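Fatty acid synthase 1, isoform A (PDB 6FN6) probably builds long-chain saturated fatty acids from acetyl-CoA and malonyl-CoA, this chain being its modifying region of dehydratase, enoylreductase and ketoreductase. Local coordinates at residues F403-E408 / L440-K445; G306-N311 / F376-D381; P268-T273 / V429-L434; G425-Q430 / R444-L449. One frame throughout, in Å; residues are numbered along the deposited sequence.

Contact 1 of 4, residues F403-E408 / L440-K445; sequences FLILEE and LVLARK
The ring of F403 lies against the outstretched side chain of R444. Its CZ sits 3.2 Å above the guanidinium plane of R444, offset toward the rim, while R444 CG stands over one face of the ring. The two planes are 22° apart, so guanidinium and ring meet nearly flat. R444 CG is anti to the backbone N (chi1 -166°) and the chain runs extended as far as NE. Partners elsewhere fix its far end: NE donates to N401 O and NH1 to K538 O. On the same face of the sheet F403 CB touches L442 CD1 at 3.8 Å. I405 fits between two leucines, with CG1 against L442 CD1 and CG2 against L440 CD1 at 3.8 Å. Helix 279-296 lies over this face, packing I294 on F403 and I405, V293 on L442 and A286 on L440. E407 points to that face too, and its OE1 forms a salt bridge with R283 of the helix. On the other face L404 CB meets A443 CB at 4.1 Å. The backbones are joined by two reciprocal pairs of hydrogen bonds, L404 with A443 and L406 with V441, and the bond from L406 N to V441 O is 2.8 Å and practically straight. Strands 402-409 and 438-445 are thus antiparallel neighbours, a pairing consistent with the junction of the fifth and seventh strands in a class I methyltransferase fold.

Contact 2 of 4, residues G306-N311 / F376-D381; sequences GVELAN and FVFGID
G306 CA rests over the centre of the F376 ring, 3.6 Å above its plane, in a CH-pi contact. F376 CG lies between its own backbone N and carbonyl carbon (chi1 68°), and the ring beyond it lies across the neighbouring strand. A beta carbon on G306 would run into F376 CZ. An alanine in place of F376 would probably leave G306 CA without its aromatic cover and open a gap beside I291 and I294 of helix 279-296. The backbone bonding is parallel: F378 N donates to V307 O and L309 N to F378 O, both at 3.0 Å and nearly straight, whereas the bond from V307 N to F376 O, 3.4 Å, is weak. These two strands sit in the middle of the sheet, where the first and fourth strands of a class I methyltransferase fold pair, in keeping with the pseudo-methyltransferase domain of animal fatty acid synthases. Aliphatic contacts occupy the face away from the rings. V307 and V377 lie side by side, CG2 to CG2 at 3.7 Å, and L309 CD1 reaches V377 CG1 at 4.0 Å. On the ring face E308 runs its extended chain alongside F378, with carboxylate and ring planes 90° apart. E308 OE2 comes within 3.9 Å of F378 CE2, but its polar partners are elsewhere, a salt bridge to R313 NH2 and a hydrogen bond from V319 N.

Contact 3 of 4, residues P268-T273 / V429-L434; sequences PNINTT and VQEQSL
Both N271 and Q432 carry CG anti to the backbone N, so the two side chains leave their strands alongside one another, and a bend at chi2 of Q432 (58°) turns its CD toward the neighbour. N271 ND2 then donates to Q432 OE1 at 2.8 Å, in the plane of the acceptor and on a lone pair, although the two amide planes are 89° apart. Q432 NE2 serves two carbonyls: it bonds S433 O on a lone pair, and T273 O at 3.0 Å from above that carbonyl's plane. With three bonds on it, the terminal amide of Q432 has little freedom to flip. The backbones pair in parallel, E431 N to N269 O, N271 N to E431 O and S433 N to N271 O, so the short strand 270-271 extends the edge of the sheet beside 426-433. Within strand 426-433, V429 and Q430 both face L442, a classic beta bulge. On the other face I270 lies side by side with E431, its CD1 3.7 Å from E431 CB. The E431 carboxylate is held by Y413 and a salt bridge to R418. N269 ND2 makes a weak bond, 3.3 Å, to Q430 OE1, while N269 OD1 accepts from Q535.

Contact 4 of 4, residues G425-Q430 / R444-L449; sequences GFVAVQ and RKAVDL
F426 and K445 make the close part of this contact. K445 CG stands 3.5 Å above one face of the F426 ring, offset toward the rim, a CH-pi contact with CE1 and CZ the nearest ring atoms. Bends at chi3 and at chi4 (70°) leave K445 NZ 4.1 Å from F426 CE1. CD2 of the same ring comes 3.5 Å from R444 C. An alanine in place of F426 would probably leave the K445 stem free to turn and uncover L404 and A443, against which the ring also packs. Two backbone bonds tie V427 to R444, the one from V427 N to R444 O at 2.9 Å and nearly straight, the return from R444 N to V427 O longer at 3.2 Å. V429 adds its CG2, set 3.6 Å from R444 CB. Contact thins out toward solvent. V427 CG1 is 4.3 Å from CB of the exposed A446, and exposed G425 approaches K445 CA with its carbonyl oxygen at 3.9 Å. The pairing belongs to the beta hairpin of strands 426-433 and 438-445, at the end where the second strand passes into loop. G425, with positive phi, is the C-prime residue of the Schellman motif that ends helix 410-423 and leads into the first strand; beyond the hairpin's second strand runs 402-409, and K538 NZ donates to V429 O.

All four contacts lie in one mixed sheet, whose order runs 270-271, 426-433, 438-445, 402-409, 374-380, 303-309, then 334-341 and 359-362. Contact 1 is the hub: its centre is about 10 Å from that of contact 2 and about 11 Å from those of contacts 3 and 4, whereas contacts 2 and 3 are about 19 Å apart. It shares R444 and K445 with contact 4; contacts 3 and 4 share V429 and Q430. Along the chain, contact 3 opens first and encloses contact 2; contact 1 opens after contact 2 has closed, and contacts 1 and 4 end on the same strand, 438-445. The arrangement is consistent with a pseudo-methyltransferase domain, away from the predicted dehydratase site.

Contact 1 of 4, residues F403-E408 / L440-K445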
# COMPACT_ATOMS: atom_id res chain seq x y z
N PHE A 403 -53.70 -58.33 7.73
CA PHE A 403 -52.69 -59.33 7.40
C PHE A 403 -51.93 -59.82 8.63
O PHE A 403 -52.02 -59.22 9.71
CB PHE A 403 -51.69 -58.76 6.39
CG PHE A 403 -52.28 -58.53 5.03
CD1 PHE A 403 -52.94 -57.34 4.74
CD2 PHE A 403 -52.18 -59.49 4.04
CE1 PHE A 403 -53.49 -57.12 3.49
CE2 PHE A 403 -52.72 -59.28 2.78
CZ PHE A 403 -53.37 -58.09 2.51
N LEU A 404 -51.22 -60.93 8.47
CA LEU A 404 -50.29 -61.40 9.49
C LEU A 404 -48.91 -61.59 8.88
O LEU A 404 -48.74 -62.35 7.93
CB LEU A 404 -50.76 -62.72 10.10
CG LEU A 404 -52.09 -62.75 10.87
CD1 LEU A 404 -52.38 -64.17 11.32
CD2 LEU A 404 -52.06 -61.80 12.05
N ILE A 405 -47.92 -60.88 9.41
CA ILE A 405 -46.55 -61.05 8.97
C ILE A 405 -45.86 -61.96 9.97
O ILE A 405 -45.53 -61.54 11.08
CB ILE A 405 -45.81 -59.70 8.84
CG1 ILE A 405 -46.64 -58.70 8.03
CG2 ILE A 405 -44.45 -59.91 8.18
CD1 ILE A 405 -46.05 -57.31 7.98
N LEU A 406 -45.65 -63.21 9.59
CA LEU A 406 -45.11 -64.21 10.50
C LEU A 406 -43.77 -64.75 10.00
O LEU A 406 -43.70 -65.39 8.95
CB LEU A 406 -46.10 -65.36 10.69
CG LEU A 406 -47.52 -64.95 11.09
CD1 LEU A 406 -48.44 -66.16 11.09
CD2 LEU A 406 -47.53 -64.27 12.45
N GLU A 407 -42.71 -64.49 10.75
CA GLU A 407 -41.41 -65.08 10.47
C GLU A 407 -41.34 -66.42 11.20
O GLU A 407 -41.52 -66.48 12.42
CB GLU A 407 -40.27 -64.16 10.90
CG GLU A 407 -38.89 -64.81 10.87
CD GLU A 407 -37.75 -63.82 11.09
OE1 GLU A 407 -37.96 -62.60 10.88
OE2 GLU A 407 -36.65 -64.26 11.49
N GLU A 408 -41.09 -67.48 10.45
CA GLU A 408 -41.10 -68.83 11.01
C GLU A 408 -39.86 -69.60 10.59
O GLU A 408 -39.17 -69.22 9.65
CB GLU A 408 -42.36 -69.58 10.55
CG GLU A 408 -43.67 -68.92 10.92
CD GLU A 408 -43.98 -69.03 12.40
OE1 GLU A 408 -43.52 -70.00 13.04
OE2 GLU A 408 -44.68 -68.14 12.93
N LEU A 440 -40.53 -65.97 5.59
CA LEU A 440 -41.46 -64.91 5.96
C LEU A 440 -42.81 -65.19 5.31
O LEU A 440 -42.92 -65.31 4.08
CB LEU A 440 -40.93 -63.54 5.53
CG LEU A 440 -41.68 -62.32 6.08
CD1 LEU A 440 -41.54 -62.22 7.60
CD2 LEU A 440 -41.20 -61.04 5.41
N VAL A 441 -43.85 -65.31 6.13
CA VAL A 441 -45.17 -65.67 5.65
C VAL A 441 -46.15 -64.52 5.84
O VAL A 441 -46.31 -64.00 6.95
CB VAL A 441 -45.69 -66.94 6.36
CG1 VAL A 441 -47.03 -67.37 5.78
CG2 VAL A 441 -44.68 -68.07 6.24
N LEU A 442 -46.81 -64.12 4.76
CA LEU A 442 -47.88 -63.14 4.83
C LEU A 442 -49.22 -63.85 4.73
O LEU A 442 -49.52 -64.48 3.71
CB LEU A 442 -47.72 -62.10 3.72
CG LEU A 442 -48.68 -60.90 3.77
CD1 LEU A 442 -48.42 -60.04 5.00
CD2 LEU A 442 -48.56 -60.06 2.51
N ALA A 443 -50.03 -63.75 5.78
CA ALA A 443 -51.29 -64.49 5.85
C ALA A 443 -52.49 -63.55 5.90
O ALA A 443 -52.37 -62.40 6.32
CB ALA A 443 -51.29 -65.40 7.07
N ARG A 444 -53.64 -64.07 5.48
CA ARG A 444 -54.86 -63.29 5.37
C ARG A 444 -56.06 -64.24 5.32
O ARG A 444 -55.93 -65.38 4.86
CB ARG A 444 -54.83 -62.42 4.11
CG ARG A 444 -55.88 -61.33 4.05
CD ARG A 444 -55.96 -60.74 2.64
NE ARG A 444 -56.38 -59.34 2.62
CZ ARG A 444 -56.52 -58.62 1.51
NH1 ARG A 444 -56.30 -59.17 0.32
NH2 ARG A 444 -56.91 -57.35 1.58
N LYS A 445 -57.22 -63.80 5.80
CA LYS A 445 -58.44 -64.59 5.66
C LYS A 445 -58.85 -64.59 4.18
O LYS A 445 -58.81 -63.56 3.52
CB LYS A 445 -59.58 -64.03 6.52
CG LYS A 445 -59.48 -64.38 8.00
CD LYS A 445 -60.74 -63.97 8.76
CE LYS A 445 -61.68 -65.14 8.97
NZ LYS A 445 -61.14 -66.14 9.94

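Contact 2 of 4, residues G306-N311 / F376-D381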
# COMPACT_ATOMS: atom_id res chain seq x y z
N GLY A 306 -50.21 -50.96 12.77
CA GLY A 306 -49.55 -52.24 12.95
C GLY A 306 -48.89 -52.39 14.31
O GLY A 306 -48.70 -51.41 15.03
N VAL A 307 -48.56 -53.63 14.67
CA VAL A 307 -47.90 -53.90 15.94
C VAL A 307 -46.83 -54.98 15.76
O VAL A 307 -46.86 -55.73 14.79
CB VAL A 307 -48.92 -54.33 17.02
CG1 VAL A 307 -49.94 -53.23 17.26
CG2 VAL A 307 -49.62 -55.63 16.62
N GLU A 308 -45.90 -55.04 16.71
CA GLU A 308 -44.87 -56.08 16.71
C GLU A 308 -44.82 -56.79 18.05
O GLU A 308 -44.55 -56.18 19.08
CB GLU A 308 -43.50 -55.49 16.38
CG GLU A 308 -42.33 -56.40 16.77
CD GLU A 308 -41.00 -55.91 16.23
OE1 GLU A 308 -40.85 -54.69 16.01
OE2 GLU A 308 -40.10 -56.76 16.02
N LEU A 309 -45.09 -58.09 18.03
CA LEU A 309 -45.01 -58.92 19.22
C LEU A 309 -43.54 -59.19 19.57
O LEU A 309 -42.79 -59.69 18.74
CB LEU A 309 -45.77 -60.23 19.01
CG LEU A 309 -47.23 -60.04 18.59
CD1 LEU A 309 -47.87 -61.37 18.24
CD2 LEU A 309 -48.03 -59.33 19.68
N ALA A 310 -43.16 -58.85 20.80
CA ALA A 310 -41.75 -58.91 21.21
C ALA A 310 -41.54 -59.71 22.50
O ALA A 310 -40.81 -59.27 23.38
CB ALA A 310 -41.21 -57.49 21.38
N ASN A 311 -42.18 -60.87 22.61
CA ASN A 311 -42.02 -61.71 23.79
C ASN A 311 -40.82 -62.63 23.67
O ASN A 311 -40.74 -63.46 22.76
CB ASN A 311 -43.28 -62.54 24.03
CG ASN A 311 -44.45 -61.72 24.53
OD1 ASN A 311 -44.27 -60.63 25.06
ND2 ASN A 311 -45.66 -62.24 24.35
N PHE A 376 -51.93 -54.91 10.21
CA PHE A 376 -51.07 -56.09 10.27
C PHE A 376 -50.53 -56.34 11.67
O PHE A 376 -50.55 -55.46 12.53
CB PHE A 376 -49.91 -55.95 9.29
CG PHE A 376 -48.92 -54.88 9.65
CD1 PHE A 376 -47.90 -55.13 10.55
CD2 PHE A 376 -48.99 -53.63 9.06
CE1 PHE A 376 -46.98 -54.15 10.88
CE2 PHE A 376 -48.08 -52.64 9.39
CZ PHE A 376 -47.07 -52.91 10.30
N VAL A 377 -50.07 -57.57 11.89
CA VAL A 377 -49.41 -57.95 13.13
C VAL A 377 -48.15 -58.73 12.75
O VAL A 377 -48.22 -59.71 12.01
CB VAL A 377 -50.33 -58.79 14.04
CG1 VAL A 377 -49.58 -59.26 15.28
CG2 VAL A 377 -51.55 -57.98 14.44
N PHE A 378 -47.01 -58.28 13.25
CA PHE A 378 -45.76 -58.98 13.02
C PHE A 378 -45.40 -59.85 14.22
O PHE A 378 -45.59 -59.44 15.37
CB PHE A 378 -44.62 -58.00 12.72
CG PHE A 378 -43.29 -58.67 12.51
CD1 PHE A 378 -42.96 -59.20 11.27
CD2 PHE A 378 -42.38 -58.78 13.55
CE1 PHE A 378 -41.74 -59.82 11.08
CE2 PHE A 378 -41.16 -59.40 13.36
CZ PHE A 378 -40.84 -59.92 12.12
N GLY A 379 -44.89 -61.04 13.95
CA GLY A 379 -44.49 -61.96 15.00
C GLY A 379 -43.48 -62.98 14.52
O GLY A 379 -43.41 -63.28 13.33
N ILE A 380 -42.69 -63.52 15.45
CA ILE A 380 -41.71 -64.53 15.12
C ILE A 380 -42.03 -65.81 15.88
O ILE A 380 -42.25 -65.78 17.09
CB ILE A 380 -40.27 -64.05 15.43
CG1 ILE A 380 -39.99 -62.73 14.71
CG2 ILE A 380 -39.25 -65.13 15.04
CD1 ILE A 380 -38.58 -62.19 14.89
N ASP A 381 -42.07 -66.92 15.16
CA ASP A 381 -42.32 -68.23 15.76
C ASP A 381 -43.69 -68.28 16.43
O ASP A 381 -43.84 -68.84 17.52
CB ASP A 381 -41.22 -68.55 16.78
CG ASP A 381 -39.84 -68.56 16.15
OD1 ASP A 381 -39.74 -68.82 14.93
OD2 ASP A 381 -38.85 -68.30 16.88

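Contact 3 of 4, residues P268-T273 / V429-L434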
# COMPACT_ATOMS: atom_id res chain seq x y z
N PRO A 268 -42.59 -63.54 -7.03
CA PRO A 268 -43.63 -64.56 -6.85
C PRO A 268 -44.21 -64.52 -5.44
O PRO A 268 -43.47 -64.25 -4.49
CB PRO A 268 -42.89 -65.87 -7.10
CG PRO A 268 -41.67 -65.50 -7.86
CD PRO A 268 -41.30 -64.13 -7.40
N ASN A 269 -45.51 -64.78 -5.30
CA ASN A 269 -46.12 -64.91 -3.98
C ASN A 269 -45.33 -65.94 -3.19
O ASN A 269 -45.07 -65.77 -2.00
CB ASN A 269 -47.59 -65.31 -4.08
CG ASN A 269 -48.45 -64.24 -4.75
OD1 ASN A 269 -49.37 -64.56 -5.50
ND2 ASN A 269 -48.17 -62.98 -4.46
N ILE A 270 -44.98 -67.04 -3.86
CA ILE A 270 -44.16 -68.07 -3.26
C ILE A 270 -42.75 -67.96 -3.84
O ILE A 270 -42.49 -68.43 -4.95
CB ILE A 270 -44.75 -69.48 -3.48
CG1 ILE A 270 -46.25 -69.50 -3.13
CG2 ILE A 270 -43.99 -70.51 -2.66
CD1 ILE A 270 -46.58 -69.05 -1.72
N ASN A 271 -41.85 -67.33 -3.10
CA ASN A 271 -40.50 -67.11 -3.58
C ASN A 271 -39.51 -67.88 -2.71
O ASN A 271 -39.35 -67.58 -1.52
CB ASN A 271 -40.18 -65.61 -3.57
CG ASN A 271 -38.96 -65.27 -4.41
OD1 ASN A 271 -38.53 -66.05 -5.25
ND2 ASN A 271 -38.41 -64.08 -4.19
N THR A 272 -38.85 -68.86 -3.30
CA THR A 272 -37.91 -69.71 -2.58
C THR A 272 -36.48 -69.21 -2.75
O THR A 272 -35.53 -69.88 -2.34
CB THR A 272 -37.98 -71.17 -3.05
OG1 THR A 272 -37.63 -71.24 -4.44
CG2 THR A 272 -39.38 -71.73 -2.85
N THR A 273 -36.33 -68.04 -3.36
CA THR A 273 -35.02 -67.43 -3.53
C THR A 273 -34.94 -66.14 -2.72
O THR A 273 -35.83 -65.30 -2.79
CB THR A 273 -34.72 -67.13 -5.01
OG1 THR A 273 -34.85 -68.32 -5.79
CG2 THR A 273 -33.31 -66.56 -5.17
N VAL A 429 -50.77 -65.89 1.78
CA VAL A 429 -50.79 -65.02 0.62
C VAL A 429 -49.42 -65.02 -0.03
O VAL A 429 -49.31 -65.14 -1.25
CB VAL A 429 -51.23 -63.59 1.01
CG1 VAL A 429 -51.06 -62.64 -0.16
CG2 VAL A 429 -52.67 -63.60 1.49
N GLN A 430 -48.37 -64.88 0.77
CA GLN A 430 -47.01 -64.92 0.26
C GLN A 430 -46.11 -65.77 1.15
O GLN A 430 -46.34 -65.89 2.35
CB GLN A 430 -46.43 -63.51 0.15
CG GLN A 430 -46.98 -62.69 -1.00
CD GLN A 430 -46.05 -61.59 -1.46
OE1 GLN A 430 -46.00 -61.26 -2.64
NE2 GLN A 430 -45.30 -61.01 -0.52
N GLU A 431 -45.10 -66.37 0.54
CA GLU A 431 -44.06 -67.08 1.27
C GLU A 431 -42.69 -66.71 0.72
O GLU A 431 -42.33 -67.08 -0.39
CB GLU A 431 -44.26 -68.59 1.19
CG GLU A 431 -45.40 -69.11 2.04
CD GLU A 431 -45.67 -70.59 1.81
OE1 GLU A 431 -44.88 -71.24 1.09
OE2 GLU A 431 -46.66 -71.10 2.36
N GLN A 432 -41.93 -65.95 1.51
CA GLN A 432 -40.60 -65.52 1.10
C GLN A 432 -39.55 -66.17 1.99
O GLN A 432 -39.62 -66.09 3.22
CB GLN A 432 -40.49 -63.99 1.16
CG GLN A 432 -39.07 -63.46 0.91
CD GLN A 432 -38.51 -63.89 -0.43
OE1 GLN A 432 -39.03 -63.52 -1.48
NE2 GLN A 432 -37.43 -64.67 -0.39
N SER A 433 -38.59 -66.81 1.36
CA SER A 433 -37.51 -67.48 2.08
C SER A 433 -36.63 -66.45 2.77
O SER A 433 -36.42 -65.35 2.25
CB SER A 433 -36.67 -68.34 1.13
OG SER A 433 -36.04 -67.54 0.15
N LEU A 434 -36.14 -66.81 3.95
CA LEU A 434 -35.15 -66.01 4.65
C LEU A 434 -33.92 -66.88 4.82
O LEU A 434 -33.57 -67.29 5.93
CB LEU A 434 -35.69 -65.53 6.00
CG LEU A 434 -36.92 -64.62 5.93
CD1 LEU A 434 -37.48 -64.33 7.31
CD2 LEU A 434 -36.57 -63.32 5.21

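Contact 4 of 4, residues G425-Q430 / R444-L449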
# COMPACT_ATOMS: atom_id res chain seq x y z
N GLY A 425 -58.50 -70.78 9.42
CA GLY A 425 -59.18 -70.14 8.31
C GLY A 425 -58.36 -69.13 7.54
O GLY A 425 -58.91 -68.32 6.79
N PHE A 426 -57.05 -69.17 7.72
CA PHE A 426 -56.16 -68.23 7.05
C PHE A 426 -55.45 -68.91 5.88
O PHE A 426 -55.28 -70.13 5.87
CB PHE A 426 -55.13 -67.66 8.03
CG PHE A 426 -55.62 -66.45 8.76
CD1 PHE A 426 -56.65 -66.54 9.69
CD2 PHE A 426 -55.07 -65.20 8.51
CE1 PHE A 426 -57.10 -65.42 10.36
CE2 PHE A 426 -55.52 -64.08 9.18
CZ PHE A 426 -56.53 -64.19 10.10
N VAL A 427 -55.05 -68.12 4.90
CA VAL A 427 -54.33 -68.63 3.74
C VAL A 427 -52.99 -67.91 3.62
O VAL A 427 -52.88 -66.73 3.94
CB VAL A 427 -55.17 -68.47 2.45
CG1 VAL A 427 -55.34 -67.00 2.09
CG2 VAL A 427 -54.53 -69.23 1.30
N ALA A 428 -51.97 -68.62 3.16
CA ALA A 428 -50.67 -67.99 2.97
C ALA A 428 -50.68 -67.21 1.66
O ALA A 428 -50.61 -67.79 0.58
CB ALA A 428 -49.57 -69.03 2.97
N VAL A 429 -50.77 -65.89 1.78
CA VAL A 429 -50.79 -65.02 0.62
C VAL A 429 -49.42 -65.02 -0.03
O VAL A 429 -49.31 -65.14 -1.25
CB VAL A 429 -51.23 -63.59 1.01
CG1 VAL A 429 -51.06 -62.64 -0.16
CG2 VAL A 429 -52.67 -63.60 1.49
N GLN A 430 -48.37 -64.88 0.77
CA GLN A 430 -47.01 -64.92 0.26
C GLN A 430 -46.11 -65.77 1.15
O GLN A 430 -46.34 -65.89 2.35
CB GLN A 430 -46.43 -63.51 0.15
CG GLN A 430 -46.98 -62.69 -1.00
CD GLN A 430 -46.05 -61.59 -1.46
OE1 GLN A 430 -46.00 -61.26 -2.64
NE2 GLN A 430 -45.30 -61.01 -0.52
N ARG A 444 -53.64 -64.07 5.48
CA ARG A 444 -54.86 -63.29 5.37
C ARG A 444 -56.06 -64.24 5.32
O ARG A 444 -55.93 -65.38 4.86
CB ARG A 444 -54.83 -62.42 4.11
CG ARG A 444 -55.88 -61.33 4.05
CD ARG A 444 -55.96 -60.74 2.64
NE ARG A 444 -56.38 -59.34 2.62
CZ ARG A 444 -56.52 -58.62 1.51
NH1 ARG A 444 -56.30 -59.17 0.32
NH2 ARG A 444 -56.91 -57.35 1.58
N LYS A 445 -57.22 -63.80 5.80
CA LYS A 445 -58.44 -64.59 5.66
C LYS A 445 -58.85 -64.59 4.18
O LYS A 445 -58.81 -63.56 3.52
CB LYS A 445 -59.58 -64.03 6.52
CG LYS A 445 -59.48 -64.38 8.00
CD LYS A 445 -60.74 -63.97 8.76
CE LYS A 445 -61.68 -65.14 8.97
NZ LYS A 445 -61.14 -66.14 9.94
N ALA A 446 -59.21 -65.76 3.68
CA ALA A 446 -59.64 -65.89 2.29
C ALA A 446 -61.04 -65.33 2.08
O ALA A 446 -61.80 -65.16 3.03
CB ALA A 446 -59.57 -67.34 1.85
N VAL A 447 -61.38 -65.03 0.83
CA VAL A 447 -62.73 -64.61 0.47
C VAL A 447 -63.35 -65.65 -0.45
O VAL A 447 -62.65 -66.36 -1.16
CB VAL A 447 -62.74 -63.22 -0.21
CG1 VAL A 447 -62.13 -62.17 0.69
CG2 VAL A 447 -62.04 -63.27 -1.57
N ASP A 448 -64.68 -65.74 -0.41
CA ASP A 448 -65.41 -66.71 -1.20
C ASP A 448 -65.88 -66.09 -2.52
O ASP A 448 -66.71 -65.19 -2.53
CB ASP A 448 -66.61 -67.24 -0.41
CG ASP A 448 -67.32 -68.39 -1.10
OD1 ASP A 448 -66.76 -68.95 -2.06
OD2 ASP A 448 -68.42 -68.74 -0.65
N LEU A 449 -65.31 -66.57 -3.62
CA LEU A 449 -65.61 -66.03 -4.94
C LEU A 449 -67.06 -66.33 -5.35
O LEU A 449 -67.67 -65.59 -6.12
CB LEU A 449 -64.65 -66.61 -5.98
CG LEU A 449 -63.16 -66.30 -5.78
CD1 LEU A 449 -62.34 -66.87 -6.93
CD2 LEU A 449 -62.91 -64.80 -5.63